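Local atomic coordinates of protein DltD (Streptococcus thermophilus LMG 18311, PDB entry 7DXM), a protein that probably carries out the terminal O-acyl transfer of D-alanine to lipoteichoic acid in dlt operon-mediated D-alanylation of the cell wall. Residues N21-K26 / F120-Q125; Y112-F117 / L147-E152; A137-A142 / S160-G165; I153-Q158 / K173-F178. One frame throughout, in Å; residues are numbered along the deposited sequence.

Contact 1. Residues N21-K26 / F120-Q125; sequences NFKSRK and FFNNDQ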
# COMPACT_ATOMS: atom_id res chain seq x y z
N ASN A 21 13.07 5.45 -3.50
CA ASN A 21 13.23 4.10 -2.98
C ASN A 21 12.09 3.19 -3.40
O ASN A 21 12.26 1.96 -3.44
CB ASN A 21 13.33 4.12 -1.46
CG ASN A 21 13.67 2.76 -0.89
OD1 ASN A 21 14.66 2.13 -1.29
ND2 ASN A 21 12.84 2.29 0.03
N PHE A 22 10.93 3.76 -3.70
CA PHE A 22 9.80 2.94 -4.10
C PHE A 22 10.07 2.26 -5.43
O PHE A 22 9.77 1.07 -5.61
CB PHE A 22 8.54 3.80 -4.17
CG PHE A 22 7.35 3.08 -4.72
CD1 PHE A 22 7.18 2.93 -6.09
CD2 PHE A 22 6.40 2.55 -3.86
CE1 PHE A 22 6.11 2.27 -6.58
CE2 PHE A 22 5.31 1.92 -4.35
CZ PHE A 22 5.16 1.77 -5.71
N LYS A 23 10.64 3.00 -6.38
CA LYS A 23 10.86 2.50 -7.73
C LYS A 23 12.28 2.00 -7.94
O LYS A 23 12.69 1.78 -9.09
CB LYS A 23 10.52 3.58 -8.75
CG LYS A 23 11.03 4.97 -8.44
CD LYS A 23 10.29 6.01 -9.29
CE LYS A 23 10.88 7.41 -9.12
NZ LYS A 23 10.27 8.30 -10.11
N SER A 24 13.04 1.82 -6.86
CA SER A 24 14.38 1.25 -6.94
C SER A 24 14.24 -0.26 -6.93
O SER A 24 13.94 -0.85 -5.88
CB SER A 24 15.24 1.74 -5.78
OG SER A 24 16.48 1.06 -5.75
N ARG A 25 14.43 -0.89 -8.09
CA ARG A 25 14.44 -2.35 -8.14
C ARG A 25 15.57 -2.93 -7.28
O ARG A 25 15.38 -3.91 -6.54
CB ARG A 25 14.56 -2.83 -9.59
CG ARG A 25 14.71 -4.34 -9.73
CD ARG A 25 15.33 -4.72 -11.07
NE ARG A 25 14.44 -4.33 -12.15
CZ ARG A 25 13.63 -5.18 -12.76
NH1 ARG A 25 13.63 -6.45 -12.41
NH2 ARG A 25 12.83 -4.74 -13.73
N LYS A 26 16.76 -2.32 -7.33
CA LYS A 26 17.89 -2.91 -6.63
C LYS A 26 17.59 -3.00 -5.14
O LYS A 26 17.71 -4.08 -4.55
CB LYS A 26 19.18 -2.13 -6.90
CG LYS A 26 20.49 -2.93 -6.54
CD LYS A 26 20.89 -4.01 -7.65
CE LYS A 26 22.22 -4.78 -7.38
NZ LYS A 26 22.41 -5.16 -5.90
N PHE A 120 5.81 7.58 -8.89
CA PHE A 120 6.13 6.18 -8.64
C PHE A 120 6.42 5.39 -9.89
O PHE A 120 7.24 4.46 -9.87
CB PHE A 120 4.98 5.52 -7.89
CG PHE A 120 4.60 6.24 -6.65
CD1 PHE A 120 5.39 6.13 -5.49
CD2 PHE A 120 3.48 7.07 -6.64
CE1 PHE A 120 5.06 6.81 -4.34
CE2 PHE A 120 3.15 7.78 -5.50
CZ PHE A 120 3.93 7.64 -4.34
N PHE A 121 5.80 5.76 -11.00
CA PHE A 121 6.00 5.05 -12.24
C PHE A 121 7.37 5.41 -12.84
O PHE A 121 7.88 6.51 -12.64
CB PHE A 121 4.85 5.41 -13.16
CG PHE A 121 4.99 4.89 -14.53
CD1 PHE A 121 4.65 3.58 -14.82
CD2 PHE A 121 5.45 5.71 -15.54
CE1 PHE A 121 4.77 3.08 -16.08
CE2 PHE A 121 5.57 5.23 -16.81
CZ PHE A 121 5.24 3.91 -17.09
N ASN A 122 7.97 4.45 -13.56
CA ASN A 122 9.17 4.75 -14.35
C ASN A 122 9.24 3.79 -15.52
O ASN A 122 8.40 2.91 -15.67
CB ASN A 122 10.46 4.71 -13.51
CG ASN A 122 10.88 3.30 -13.06
OD1 ASN A 122 10.49 2.27 -13.63
ND2 ASN A 122 11.70 3.28 -12.02
N ASN A 123 10.27 3.94 -16.35
CA ASN A 123 10.29 3.12 -17.55
C ASN A 123 10.78 1.71 -17.28
O ASN A 123 10.57 0.83 -18.12
CB ASN A 123 11.12 3.79 -18.63
CG ASN A 123 10.35 4.86 -19.36
OD1 ASN A 123 9.17 5.11 -19.04
ND2 ASN A 123 10.99 5.51 -20.34
N ASP A 124 11.40 1.46 -16.13
CA ASP A 124 11.72 0.08 -15.78
C ASP A 124 10.45 -0.70 -15.52
O ASP A 124 10.29 -1.82 -16.02
CB ASP A 124 12.67 0.03 -14.57
CG ASP A 124 13.11 -1.40 -14.20
OD1 ASP A 124 12.85 -2.37 -14.96
OD2 ASP A 124 13.74 -1.56 -13.13
N GLN A 125 9.52 -0.11 -14.76
CA GLN A 125 8.22 -0.75 -14.53
C GLN A 125 7.47 -1.01 -15.83
O GLN A 125 6.88 -2.07 -16.02
CB GLN A 125 7.38 0.10 -13.58
CG GLN A 125 7.94 0.17 -12.17
CD GLN A 125 7.36 1.32 -11.36
OE1 GLN A 125 6.40 1.98 -11.77
NE2 GLN A 125 7.98 1.59 -10.22

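Contact 2. Residues Y112-F117 / L147-E152; sequences YNSAAF and LEMKPE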
# COMPACT_ATOMS: atom_id res chain seq x y z
N TYR A 112 -6.19 9.96 -8.27
CA TYR A 112 -5.12 10.92 -8.05
C TYR A 112 -4.58 11.54 -9.31
O TYR A 112 -4.84 11.10 -10.40
CB TYR A 112 -3.94 10.27 -7.36
CG TYR A 112 -4.08 9.97 -5.92
CD1 TYR A 112 -4.01 10.94 -4.98
CD2 TYR A 112 -4.24 8.68 -5.51
CE1 TYR A 112 -4.12 10.63 -3.64
CE2 TYR A 112 -4.37 8.36 -4.18
CZ TYR A 112 -4.31 9.34 -3.26
OH TYR A 112 -4.42 9.02 -1.95
N ASN A 113 -3.79 12.57 -9.12
CA ASN A 113 -3.13 13.31 -10.16
C ASN A 113 -2.30 12.50 -11.07
O ASN A 113 -1.97 11.39 -10.75
CB ASN A 113 -2.02 14.02 -9.46
CG ASN A 113 -2.02 15.46 -9.70
OD1 ASN A 113 -2.55 15.92 -10.67
ND2 ASN A 113 -1.40 16.20 -8.82
N SER A 114 -1.92 13.08 -12.19
CA SER A 114 -1.05 12.43 -13.15
C SER A 114 0.33 12.62 -12.56
O SER A 114 1.22 11.80 -12.74
CB SER A 114 -1.15 13.10 -14.52
OG SER A 114 -1.46 12.15 -15.53
N ALA A 115 0.48 13.74 -11.85
CA ALA A 115 1.74 14.04 -11.20
C ALA A 115 2.05 13.04 -10.08
O ALA A 115 3.20 12.61 -9.93
CB ALA A 115 1.70 15.47 -10.66
N ALA A 116 1.04 12.68 -9.28
CA ALA A 116 1.26 11.65 -8.26
C ALA A 116 1.51 10.30 -8.90
O ALA A 116 2.18 9.45 -8.31
CB ALA A 116 0.06 11.54 -7.32
N PHE A 117 0.96 10.07 -10.10
CA PHE A 117 1.25 8.83 -10.80
C PHE A 117 2.70 8.78 -11.23
O PHE A 117 3.36 7.74 -11.10
CB PHE A 117 0.36 8.68 -12.02
CG PHE A 117 0.70 7.49 -12.85
CD1 PHE A 117 0.35 6.22 -12.41
CD2 PHE A 117 1.37 7.63 -14.04
CE1 PHE A 117 0.66 5.09 -13.17
CE2 PHE A 117 1.69 6.51 -14.80
CZ PHE A 117 1.33 5.24 -14.37
N LEU A 147 -2.05 4.50 -20.43
CA LEU A 147 -2.30 5.52 -21.44
C LEU A 147 -3.23 6.61 -20.90
O LEU A 147 -3.10 7.77 -21.29
CB LEU A 147 -2.84 4.91 -22.73
CG LEU A 147 -1.78 4.10 -23.50
CD1 LEU A 147 -2.35 3.22 -24.63
CD2 LEU A 147 -0.72 5.04 -24.05
N GLU A 148 -4.15 6.27 -19.99
CA GLU A 148 -4.95 7.32 -19.37
C GLU A 148 -4.10 8.23 -18.49
O GLU A 148 -4.32 9.45 -18.45
CB GLU A 148 -6.08 6.74 -18.54
CG GLU A 148 -7.16 6.03 -19.32
CD GLU A 148 -8.39 5.75 -18.46
OE1 GLU A 148 -8.76 6.65 -17.66
OE2 GLU A 148 -8.97 4.63 -18.57
N MET A 149 -3.14 7.67 -17.75
CA MET A 149 -2.44 8.48 -16.77
C MET A 149 -1.36 9.31 -17.43
O MET A 149 -1.22 10.51 -17.12
CB MET A 149 -1.82 7.60 -15.68
CG MET A 149 -2.88 6.97 -14.80
SD MET A 149 -4.19 8.17 -14.44
CE MET A 149 -3.34 9.27 -13.29
N LYS A 150 -0.62 8.70 -18.35
CA LYS A 150 0.49 9.36 -19.03
C LYS A 150 0.28 9.13 -20.53
O LYS A 150 0.85 8.19 -21.11
CB LYS A 150 1.82 8.86 -18.45
CG LYS A 150 3.05 9.56 -18.94
CD LYS A 150 4.36 8.90 -18.48
CE LYS A 150 5.54 9.82 -18.73
NZ LYS A 150 6.61 9.15 -19.56
N PRO A 151 -0.55 9.97 -21.19
CA PRO A 151 -0.81 9.73 -22.63
C PRO A 151 0.40 10.01 -23.53
O PRO A 151 0.51 9.38 -24.59
CB PRO A 151 -1.98 10.68 -22.95
CG PRO A 151 -2.30 11.41 -21.66
CD PRO A 151 -1.11 11.26 -20.75
N GLU A 152 1.30 10.93 -23.17
CA GLU A 152 2.52 11.17 -23.96
C GLU A 152 3.65 10.37 -23.33
O GLU A 152 4.39 10.84 -22.46
CB GLU A 152 2.86 12.64 -24.07
CG GLU A 152 1.84 13.41 -24.89
CD GLU A 152 1.35 14.64 -24.16
OE1 GLU A 152 1.42 15.74 -24.77
OE2 GLU A 152 0.91 14.48 -22.98

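Contact 3. Residues A137-A142 / S160-G165; sequences ANSQYA and SKVAKG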
# COMPACT_ATOMS: atom_id res chain seq x y z
N ALA A 137 -7.13 -10.03 -20.23
CA ALA A 137 -7.90 -8.83 -19.88
C ALA A 137 -7.12 -7.92 -18.96
O ALA A 137 -7.27 -6.69 -18.99
CB ALA A 137 -9.23 -9.22 -19.21
N ASN A 138 -6.26 -8.53 -18.14
CA ASN A 138 -5.48 -7.80 -17.16
C ASN A 138 -4.43 -6.92 -17.84
O ASN A 138 -4.28 -5.74 -17.50
CB ASN A 138 -4.83 -8.81 -16.23
CG ASN A 138 -3.92 -8.18 -15.22
OD1 ASN A 138 -4.37 -7.64 -14.19
ND2 ASN A 138 -2.61 -8.24 -15.51
N SER A 139 -3.70 -7.51 -18.79
CA SER A 139 -2.79 -6.72 -19.60
C SER A 139 -3.53 -5.55 -20.25
O SER A 139 -3.07 -4.41 -20.17
CB SER A 139 -2.14 -7.58 -20.67
OG SER A 139 -3.13 -8.23 -21.44
N GLN A 140 -4.65 -5.83 -20.92
CA GLN A 140 -5.40 -4.79 -21.62
C GLN A 140 -5.77 -3.65 -20.70
O GLN A 140 -5.57 -2.47 -21.03
CB GLN A 140 -6.67 -5.38 -22.22
CG GLN A 140 -6.57 -5.91 -23.61
CD GLN A 140 -7.86 -6.60 -23.98
OE1 GLN A 140 -7.90 -7.83 -24.11
NE2 GLN A 140 -8.94 -5.81 -24.09
N TYR A 141 -6.38 -3.97 -19.55
CA TYR A 141 -6.79 -2.92 -18.61
C TYR A 141 -5.58 -2.14 -18.09
O TYR A 141 -5.65 -0.92 -17.91
CB TYR A 141 -7.58 -3.54 -17.46
CG TYR A 141 -7.92 -2.56 -16.38
CD1 TYR A 141 -9.05 -1.77 -16.47
CD2 TYR A 141 -7.10 -2.43 -15.27
CE1 TYR A 141 -9.38 -0.88 -15.49
CE2 TYR A 141 -7.41 -1.52 -14.27
CZ TYR A 141 -8.55 -0.74 -14.38
OH TYR A 141 -8.88 0.18 -13.39
N ALA A 142 -4.47 -2.83 -17.81
CA ALA A 142 -3.29 -2.11 -17.35
C ALA A 142 -2.89 -1.07 -18.38
O ALA A 142 -2.73 0.11 -18.05
CB ALA A 142 -2.14 -3.08 -17.09
N SER A 160 -0.59 0.67 -27.00
CA SER A 160 -1.88 0.67 -27.68
C SER A 160 -2.23 -0.73 -28.20
O SER A 160 -3.40 -1.15 -28.13
CB SER A 160 -1.85 1.71 -28.81
OG SER A 160 -1.56 2.99 -28.28
N LYS A 161 -1.23 -1.46 -28.69
CA LYS A 161 -1.44 -2.84 -29.11
C LYS A 161 -1.85 -3.72 -27.93
O LYS A 161 -2.77 -4.54 -28.03
CB LYS A 161 -0.18 -3.40 -29.76
CG LYS A 161 -0.02 -3.10 -31.22
CD LYS A 161 1.15 -3.91 -31.77
CE LYS A 161 1.43 -3.61 -33.24
NZ LYS A 161 2.72 -4.20 -33.71
N VAL A 162 -1.16 -3.57 -26.80
CA VAL A 162 -1.54 -4.33 -25.62
C VAL A 162 -2.93 -3.91 -25.14
O VAL A 162 -3.72 -4.75 -24.70
CB VAL A 162 -0.47 -4.17 -24.54
CG1 VAL A 162 -0.85 -4.92 -23.25
CG2 VAL A 162 0.86 -4.66 -25.09
N ALA A 163 -3.26 -2.62 -25.25
CA ALA A 163 -4.51 -2.15 -24.66
C ALA A 163 -5.71 -2.54 -25.52
O ALA A 163 -6.83 -2.66 -25.00
CB ALA A 163 -4.48 -0.64 -24.45
N LYS A 164 -5.49 -2.77 -26.81
CA LYS A 164 -6.53 -3.29 -27.69
C LYS A 164 -6.56 -4.82 -27.74
O LYS A 164 -7.41 -5.38 -28.43
CB LYS A 164 -6.35 -2.70 -29.11
CG LYS A 164 -7.01 -1.28 -29.29
CD LYS A 164 -7.65 -1.05 -30.70
CE LYS A 164 -8.61 0.18 -30.76
NZ LYS A 164 -10.01 -0.13 -31.28
N GLY A 165 -5.67 -5.50 -27.03
CA GLY A 165 -5.65 -6.95 -26.99
C GLY A 165 -4.77 -7.63 -28.01
O GLY A 165 -4.69 -8.87 -28.01

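Contact 4. Residues I153-Q158 / K173-F178; sequences ITMKSQ and KTYIQF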
# COMPACT_ATOMS: atom_id res chain seq x y z
N ILE A 153 3.79 9.16 -23.84
CA ILE A 153 4.43 8.01 -23.23
C ILE A 153 5.46 7.48 -24.22
O ILE A 153 5.27 7.59 -25.44
CB ILE A 153 3.38 6.94 -22.89
CG1 ILE A 153 3.84 5.89 -21.89
CG2 ILE A 153 2.95 6.22 -24.11
CD1 ILE A 153 3.92 6.33 -20.52
N THR A 154 6.55 6.92 -23.72
CA THR A 154 7.38 6.22 -24.67
C THR A 154 6.76 4.86 -24.92
O THR A 154 5.94 4.38 -24.13
CB THR A 154 8.80 6.07 -24.16
OG1 THR A 154 9.72 5.96 -25.27
CG2 THR A 154 8.90 4.85 -23.24
N MET A 155 7.14 4.23 -26.03
CA MET A 155 6.57 2.92 -26.39
C MET A 155 5.05 2.98 -26.42
O MET A 155 4.36 2.06 -25.96
CB MET A 155 7.06 1.81 -25.45
CG MET A 155 8.55 1.56 -25.50
SD MET A 155 9.14 0.24 -24.42
CE MET A 155 9.81 1.14 -23.01
N LYS A 156 4.51 4.09 -26.93
CA LYS A 156 3.07 4.25 -26.97
C LYS A 156 2.42 3.26 -27.92
O LYS A 156 1.31 2.78 -27.65
CB LYS A 156 2.70 5.68 -27.38
CG LYS A 156 1.28 6.10 -27.04
CD LYS A 156 0.91 7.46 -27.67
CE LYS A 156 -0.62 7.68 -27.70
NZ LYS A 156 -1.13 8.65 -28.75
N SER A 157 3.06 2.95 -29.06
CA SER A 157 2.41 2.05 -29.99
C SER A 157 2.18 0.70 -29.33
O SER A 157 1.06 0.17 -29.35
CB SER A 157 3.23 1.89 -31.27
OG SER A 157 3.97 0.69 -31.23
N GLN A 158 3.22 0.16 -28.69
CA GLN A 158 3.10 -1.13 -28.02
C GLN A 158 2.02 -1.10 -26.96
O GLN A 158 1.24 -2.06 -26.85
CB GLN A 158 4.44 -1.51 -27.41
CG GLN A 158 5.51 -1.80 -28.42
CD GLN A 158 6.13 -0.55 -28.98
OE1 GLN A 158 5.72 0.57 -28.64
NE2 GLN A 158 7.13 -0.73 -29.84
N LYS A 173 8.59 -7.02 -29.52
CA LYS A 173 9.25 -7.82 -28.49
C LYS A 173 10.72 -7.46 -28.38
O LYS A 173 11.22 -7.18 -27.27
CB LYS A 173 9.07 -9.32 -28.76
CG LYS A 173 7.63 -9.80 -28.93
CD LYS A 173 7.55 -11.32 -29.14
CE LYS A 173 6.09 -11.78 -29.09
NZ LYS A 173 5.82 -12.88 -28.11
N THR A 174 11.46 -7.44 -29.50
CA THR A 174 12.90 -7.18 -29.37
C THR A 174 13.16 -5.79 -28.80
O THR A 174 14.01 -5.63 -27.91
CB THR A 174 13.64 -7.36 -30.71
OG1 THR A 174 13.04 -6.54 -31.73
CG2 THR A 174 13.65 -8.82 -31.14
N TYR A 175 12.41 -4.79 -29.27
CA TYR A 175 12.59 -3.44 -28.75
C TYR A 175 12.37 -3.42 -27.25
O TYR A 175 13.18 -2.86 -26.49
CB TYR A 175 11.63 -2.49 -29.47
CG TYR A 175 11.69 -1.03 -29.04
CD1 TYR A 175 12.88 -0.35 -28.97
CD2 TYR A 175 10.52 -0.35 -28.70
CE1 TYR A 175 12.91 0.96 -28.58
CE2 TYR A 175 10.54 0.97 -28.31
CZ TYR A 175 11.75 1.62 -28.26
OH TYR A 175 11.78 2.95 -27.87
N ILE A 176 11.30 -4.08 -26.79
CA ILE A 176 10.90 -3.97 -25.39
C ILE A 176 11.88 -4.72 -24.49
O ILE A 176 12.19 -4.25 -23.39
CB ILE A 176 9.47 -4.46 -25.18
CG1 ILE A 176 8.47 -3.49 -25.79
CG2 ILE A 176 9.17 -4.59 -23.73
CD1 ILE A 176 7.37 -4.15 -26.54
N GLN A 177 12.42 -5.87 -24.94
CA GLN A 177 13.40 -6.56 -24.10
C GLN A 177 14.72 -5.78 -24.06
O GLN A 177 15.43 -5.78 -23.05
CB GLN A 177 13.62 -8.01 -24.54
CG GLN A 177 13.70 -8.35 -26.04
CD GLN A 177 14.10 -9.85 -26.32
OE1 GLN A 177 15.06 -10.37 -25.70
NE2 GLN A 177 13.33 -10.54 -27.22
N PHE A 178 15.03 -5.04 -25.14
CA PHE A 178 16.24 -4.23 -25.14
C PHE A 178 16.12 -3.07 -24.16
O PHE A 178 17.05 -2.77 -23.39
CB PHE A 178 16.49 -3.72 -26.54
CG PHE A 178 17.84 -3.11 -26.71
CD1 PHE A 178 18.94 -3.93 -26.88
CD2 PHE A 178 18.00 -1.74 -26.77
CE1 PHE A 178 20.20 -3.39 -27.07
CE2 PHE A 178 19.25 -1.18 -26.97
CZ PHE A 178 20.37 -2.02 -27.12

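Contact 1. Residues N21-K26 / F120-Q125
The ring of F22 is overlapped on one face by the edge of F120, whose CD1 lies above the plane toward the rim. The two rings form a T-shaped pair with centroids 5.0 Å apart and planes at 67°. Next to it the aliphatic part of K23 lies across the loop, its CD 3.5 Å from F120 O, while its CB touches the amide nitrogens of N122 and Q125. Those two amides order the start of helix 123-131. OD1 of the N-cap residue N122 accepts from Q125 N at 2.8 Å, and a weak return bond from N122 N to Q125 OE1 completes a capping box. NE2 of Q125 donates to F120 O at 3.0 Å and also bonds Q88. Beyond the cap, R25 grips D124 side-on: R25 NE meets D124 OD2 at 3.0 Å and NH2 meets OD1 at 2.7 Å, with guanidinium and carboxylate only 24° from coplanar. D187 of helix 170-194, which accepts from R25 N, touches D124 as well. D124 is buried in the first turn of its helix, where the helix end and the paired guanidinium would probably stabilise its negative charge, while the neighbouring D187 would work the other way.

Contact 2. Residues Y112-F117 / L147-E152
The start of helix 114-118 meets the final turn of helix 137-149, with the chains closest at S114 and M149, whose CA atoms are 5.5 Å apart. M149 has the largest share of the contact, and it uses two separate parts of its side chain. Its CB sits over one face of the F117 ring, 3.7 Å from the centroid and 17° off the ring normal, a CH-pi contact displaced slightly toward the rim at CD2. The rest of the chain folds back rather than reaching outward: chi2 (-41°) and chi3 (-72°) both bend it, and chi3 brings CE among the carbonyl oxygens of the approaching loop. There M149 CE is 3.6 Å from N113 O and 3.7 Å from Y112 O. N113 O also accepts from F117 N at 3.3 Å, so the methyl lies against the opening turn of the helix. The two helices belong to the long, mainly helical passage that links strands 97-101 and 287-292, neighbours in the parallel sheet of this SGNH-clan fold. L80, N81 and L84 of helix 79-86 also touch F117, and L80 reaches M149 too. F117 further meets the ring of F121 at a shallow angle between planes. K150, the first residue past the end of helix 137-149, adds its CB at 4.3 Å from F117 CE2. At the other end of the contact, the Y112 side chain lies near S46, D344 and H347, whose arrangement is consistent with a Ser-His-Asp triad.

Contact 3. Residues A137-A142 / S160-G165
A Schellman motif closes helix 156-163, and this contact sets that helix end against the first half of helix 137-149, the preceding helix. G165, with a positive phi of 92°, ends the turn: its N donates back to V162 O at 3.1 Å, and K164 N bonds S160 O. Glycine takes up such a backbone conformation readily, having no CB to press on the carbonyl of the residue before. Against this turn lies Q140. Its backbone comes very near, with CA of Q140 4.1 Å from CA of A163, and its CA-H points to V162 O in a CA-H...O contact bent to 147° at the hydrogen. V162 O is therefore approached both by the N-H of its own helix end and by a C-H of the neighbouring helix. CG of Q140 also packs here, 3.5 Å from A163 O. Beside it, CG1 of V162, anti to its backbone N, reaches the backbone and CB of S139, the latter at 3.9 Å. The hydroxyl of S139 bonds D136 O and Q134 O, carbonyls just ahead of the helix. V162 also touches L130 of helix 123-131 and A143. Past CG the chain of Q140 runs extended, and its carboxamide carbon CD comes to 3.8 Å from G165 CA.

Contact 4. Residues I153-Q158 / K173-F178
M155 crosses the aromatic side chain of Y175 obliquely, its CG 3.5 Å from Y175 CE2. The sulfur follows it past the ring, SD standing 5.0 Å from the centroid and 40° off the normal, a Met-aromatic contact of slanting geometry. The CB bond of Y175 points from helix 170-194 toward the opposing segment, and its CG is anti to the backbone N (chi1 179°). The amide of Q158 approaches the same ring from another quarter. Its NE2 lies at the ring edge near the plane, 3.6 Å from Y175 CD2, and the amide and ring planes are 38° apart.

Apolar packing gathers on I176. Its CG1 is 4.0 Å from M155 SD, and its CD1 is 3.5 Å from Q158 CG, where the two side chains slide past each other in opposite directions. L130 and S131 of helix 123-131 also touch I176, while L126 of that helix touches M155, so a third helix also borders this buried patch.

Hydrogen bonding contributes little. None joins the two segments; the carboxamide of Q158 makes weak bonds, its OE1 accepting from S157 OG and its NE2 donating to D172 OD1.

M155 holds the N-cap position of helix 156-163 in a left-handed backbone conformation, and its side chain together with Q158, one turn on, docks that helix start on the long helix 170-194. This is helix-to-helix packing within the helical region between strands 97-101 and 287-292 of the alpha/beta fold.

In the fold
Contacts 1 and 4 are buried, whereas contacts 2 and 3 lie at the surface. Contact 1, nearest the centre of the chain, combines an ion pair with ring packing and an ordered helix cap; contact 4, farthest from the centre, relies on sulfur, aromatic and apolar groups. Contacts 2 and 3 share helix 137-149, one at its end and the other near its start, and contacts 3 and 4 share helix 156-163. The neighbours also touch: F121 packs on both K150 and I153, N123 meets T154, and L147 meets S160 and K156. Contact 2 is built on a ring face, contact 3 on close backbone approach; only contact 1 has hydrogen bonds across its segments.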